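Local atomic coordinates of envelope glycoprotein E (Human herpesvirus 1, PDB entry 2GIY), a protein that forms with gI the viral Fc receptor that binds host IgG and, in epithelial cells, sorts nascent virions to cell junctions for cell-to-cell spread. Residues M47-L52 / A129-E134. Sequence-based numbering, arbitrary orientation.
Sequences MDVVWL and ASVNLE
W51 and L133 both carry CG anti to their carbonyl carbon (chi1 -82° in W51), torsions that send the indole and the isobutyl group across the interface from opposite directions. The leucine branch lies over one indole face: its CG stands 3.7 Å from the centroid of the five-membered ring, close to the ring normal, a CH-pi contact, while L133 CD1 comes within 3.5 Å of W51 CD2 at the ring fusion. At the indole edge, W51 NE1 donates to V131 O over 2.7 Å, a short, fairly straight bond (160° at the hydrogen) with the oxygen near the ring plane and the N-H almost end-on to the carbonyl. One side chain thus gives its face to apolar carbon and its buried N-H to a backbone acceptor, and both contacts help to hold the ring in its orientation. Beside it V49 CG1 packs on V131 CG1 at 4.0 Å. S130 OG accepts from N132 N, an ST turn that shapes the loop presenting V131 O. C148 of strand 144-152 also touches V49 and W51. A tryptophan on a central strand, packed against a leucine of the facing sheet, is familiar from Ig-domain cores and fits the Ig V fold of this C-terminal domain of the gE ectodomain.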
ATOM      1  N   MET A  47      -7.366  -5.283 -16.431  1.00 13.79           N
ATOM      2  CA  MET A  47      -7.469  -4.993 -15.007  1.00 12.88           C
ATOM      3  C   MET A  47      -8.838  -5.392 -14.499  1.00 12.38           C
ATOM      4  O   MET A  47      -9.828  -5.297 -15.225  1.00 10.95           O
ATOM      5  CB  MET A  47      -7.230  -3.499 -14.735  1.00 11.74           C
ATOM      6  CG  MET A  47      -7.250  -3.128 -13.257  1.00 14.06           C
ATOM      7  SD  MET A  47      -6.778  -1.415 -12.927  1.00 15.66           S
ATOM      8  CE  MET A  47      -8.356  -0.583 -13.142  1.00 16.23           C
ATOM      9  N   ASP A  48      -8.884  -5.864 -13.257  1.00 12.20           N
ATOM     10  CA  ASP A  48     -10.139  -6.250 -12.633  1.00 11.47           C
ATOM     11  C   ASP A  48     -10.165  -5.726 -11.202  1.00 12.32           C
ATOM     12  O   ASP A  48      -9.240  -5.974 -10.428  1.00 13.64           O
ATOM     13  CB  ASP A  48     -10.290  -7.775 -12.608  1.00 12.48           C
ATOM     14  CG  ASP A  48     -10.289  -8.388 -13.990  1.00 15.64           C
ATOM     15  OD1 ASP A  48     -11.284  -8.207 -14.720  1.00 17.18           O
ATOM     16  OD2 ASP A  48      -9.289  -9.049 -14.344  1.00 16.95           O
ATOM     17  N   VAL A  49     -11.206  -4.974 -10.857  1.00 10.71           N
ATOM     18  CA  VAL A  49     -11.350  -4.472  -9.496  1.00 10.56           C
ATOM     19  C   VAL A  49     -12.430  -5.373  -8.920  1.00 10.98           C
ATOM     20  O   VAL A  49     -13.589  -5.320  -9.329  1.00 10.99           O
ATOM     21  CB  VAL A  49     -11.790  -3.000  -9.472  1.00 10.61           C
ATOM     22  CG1 VAL A  49     -12.062  -2.559  -8.034  1.00 11.29           C
ATOM     23  CG2 VAL A  49     -10.695  -2.128 -10.092  1.00 12.63           C
ATOM     24  N   VAL A  50     -12.036  -6.210  -7.970  1.00  9.80           N
ATOM     25  CA  VAL A  50     -12.947  -7.181  -7.385  1.00 10.21           C
ATOM     26  C   VAL A  50     -13.301  -6.929  -5.936  1.00 11.33           C
ATOM     27  O   VAL A  50     -12.424  -6.660  -5.115  1.00 11.76           O
ATOM     28  CB  VAL A  50     -12.337  -8.610  -7.474  1.00 10.57           C
ATOM     29  CG1 VAL A  50     -13.264  -9.622  -6.820  1.00 12.06           C
ATOM     30  CG2 VAL A  50     -12.075  -8.980  -8.927  1.00 12.51           C
ATOM     31  N   TRP A  51     -14.593  -7.022  -5.628  1.00 10.54           N
ATOM     32  CA  TRP A  51     -15.066  -6.863  -4.262  1.00  9.98           C
ATOM     33  C   TRP A  51     -15.455  -8.240  -3.744  1.00 11.49           C
ATOM     34  O   TRP A  51     -16.190  -8.976  -4.403  1.00 10.66           O
ATOM     35  CB  TRP A  51     -16.292  -5.940  -4.176  1.00 10.78           C
ATOM     36  CG  TRP A  51     -15.950  -4.484  -4.162  1.00 12.42           C
ATOM     37  CD1 TRP A  51     -15.988  -3.621  -5.221  1.00 13.47           C
ATOM     38  CD2 TRP A  51     -15.492  -3.722  -3.037  1.00 12.35           C
ATOM     39  NE1 TRP A  51     -15.583  -2.370  -4.823  1.00 12.00           N
ATOM     40  CE2 TRP A  51     -15.273  -2.403  -3.489  1.00 13.12           C
ATOM     41  CE3 TRP A  51     -15.246  -4.027  -1.691  1.00 12.46           C
ATOM     42  CZ2 TRP A  51     -14.814  -1.383  -2.642  1.00 12.45           C
ATOM     43  CZ3 TRP A  51     -14.787  -3.010  -0.844  1.00 12.51           C
ATOM     44  CH2 TRP A  51     -14.578  -1.705  -1.327  1.00 14.70           C
ATOM     45  N   LEU A  52     -14.945  -8.583  -2.569  1.00 10.56           N
ATOM     46  CA  LEU A  52     -15.245  -9.862  -1.938  1.00 10.92           C
ATOM     47  C   LEU A  52     -15.924  -9.544  -0.611  1.00 11.46           C
ATOM     48  O   LEU A  52     -15.573  -8.565   0.048  1.00 12.37           O
ATOM     49  CB  LEU A  52     -13.955 -10.649  -1.689  1.00  9.93           C
ATOM     50  CG  LEU A  52     -13.094 -10.921  -2.924  1.00 10.82           C
ATOM     51  CD1 LEU A  52     -11.813 -11.640  -2.500  1.00 12.12           C
ATOM     52  CD2 LEU A  52     -13.881 -11.755  -3.933  1.00 10.05           C
ATOM     53  N   ALA A 129     -20.119   4.899 -12.512  1.00 26.81           N
ATOM     54  CA  ALA A 129     -18.771   5.176 -12.986  1.00 27.01           C
ATOM     55  C   ALA A 129     -17.762   5.208 -11.838  1.00 26.82           C
ATOM     56  O   ALA A 129     -16.863   6.048 -11.817  1.00 28.03           O
ATOM     57  CB  ALA A 129     -18.751   6.504 -13.736  1.00 29.16           C
ATOM     58  N   SER A 130     -17.899   4.278 -10.898  1.00 24.33           N
ATOM     59  CA  SER A 130     -17.006   4.233  -9.746  1.00 20.73           C
ATOM     60  C   SER A 130     -16.731   2.810  -9.272  1.00 18.86           C
ATOM     61  O   SER A 130     -17.496   1.895  -9.563  1.00 17.33           O
ATOM     62  CB  SER A 130     -17.618   5.037  -8.595  1.00 22.97           C
ATOM     63  OG  SER A 130     -16.875   4.884  -7.398  1.00 23.63           O
ATOM     64  N   VAL A 131     -15.634   2.632  -8.539  1.00 16.97           N
ATOM     65  CA  VAL A 131     -15.289   1.317  -8.010  1.00 15.89           C
ATOM     66  C   VAL A 131     -15.817   1.187  -6.588  1.00 15.60           C
ATOM     67  O   VAL A 131     -15.704   0.128  -5.966  1.00 15.13           O
ATOM     68  CB  VAL A 131     -13.757   1.080  -7.999  1.00 19.07           C
ATOM     69  CG1 VAL A 131     -13.238   0.996  -9.421  1.00 18.35           C
ATOM     70  CG2 VAL A 131     -13.056   2.193  -7.246  1.00 16.80           C
ATOM     71  N   ASN A 132     -16.398   2.265  -6.071  1.00 13.11           N
ATOM     72  CA  ASN A 132     -16.941   2.236  -4.720  1.00 14.58           C
ATOM     73  C   ASN A 132     -18.319   1.602  -4.660  1.00 13.53           C
ATOM     74  O   ASN A 132     -19.069   1.613  -5.635  1.00 12.78           O
ATOM     75  CB  ASN A 132     -17.009   3.646  -4.135  1.00 15.56           C
ATOM     76  CG  ASN A 132     -15.655   4.158  -3.716  1.00 16.58           C
ATOM     77  OD1 ASN A 132     -14.995   3.563  -2.862  1.00 14.40           O
ATOM     78  ND2 ASN A 132     -15.229   5.265  -4.311  1.00 19.56           N
ATOM     79  N   LEU A 133     -18.637   1.039  -3.502  1.00 13.16           N
ATOM     80  CA  LEU A 133     -19.927   0.399  -3.279  1.00 13.65           C
ATOM     81  C   LEU A 133     -20.832   1.344  -2.508  1.00 13.41           C
ATOM     82  O   LEU A 133     -20.383   2.030  -1.591  1.00 13.82           O
ATOM     83  CB  LEU A 133     -19.754  -0.876  -2.449  1.00 10.57           C
ATOM     84  CG  LEU A 133     -18.874  -1.993  -3.006  1.00 12.51           C
ATOM     85  CD1 LEU A 133     -18.780  -3.111  -1.969  1.00 12.65           C
ATOM     86  CD2 LEU A 133     -19.459  -2.513  -4.314  1.00 12.82           C
ATOM     87  N   GLU A 134     -22.109   1.366  -2.871  1.00 13.95           N
ATOM     88  CA  GLU A 134     -23.068   2.204  -2.177  1.00 15.89           C
ATOM     89  C   GLU A 134     -24.119   1.338  -1.504  1.00 16.65           C
ATOM     90  O   GLU A 134     -24.616   0.381  -2.098  1.00 16.60           O
ATOM     91  CB  GLU A 134     -23.746   3.178  -3.143  1.00 19.68           C
ATOM     92  CG  GLU A 134     -22.948   4.441  -3.389  1.00 23.20           C
ATOM     93  CD  GLU A 134     -23.746   5.493  -4.128  1.00 25.40           C
ATOM     94  OE1 GLU A 134     -24.959   5.617  -3.852  1.00 26.97           O
ATOM     95  OE2 GLU A 134     -23.159   6.201  -4.973  1.00 27.52           O
TER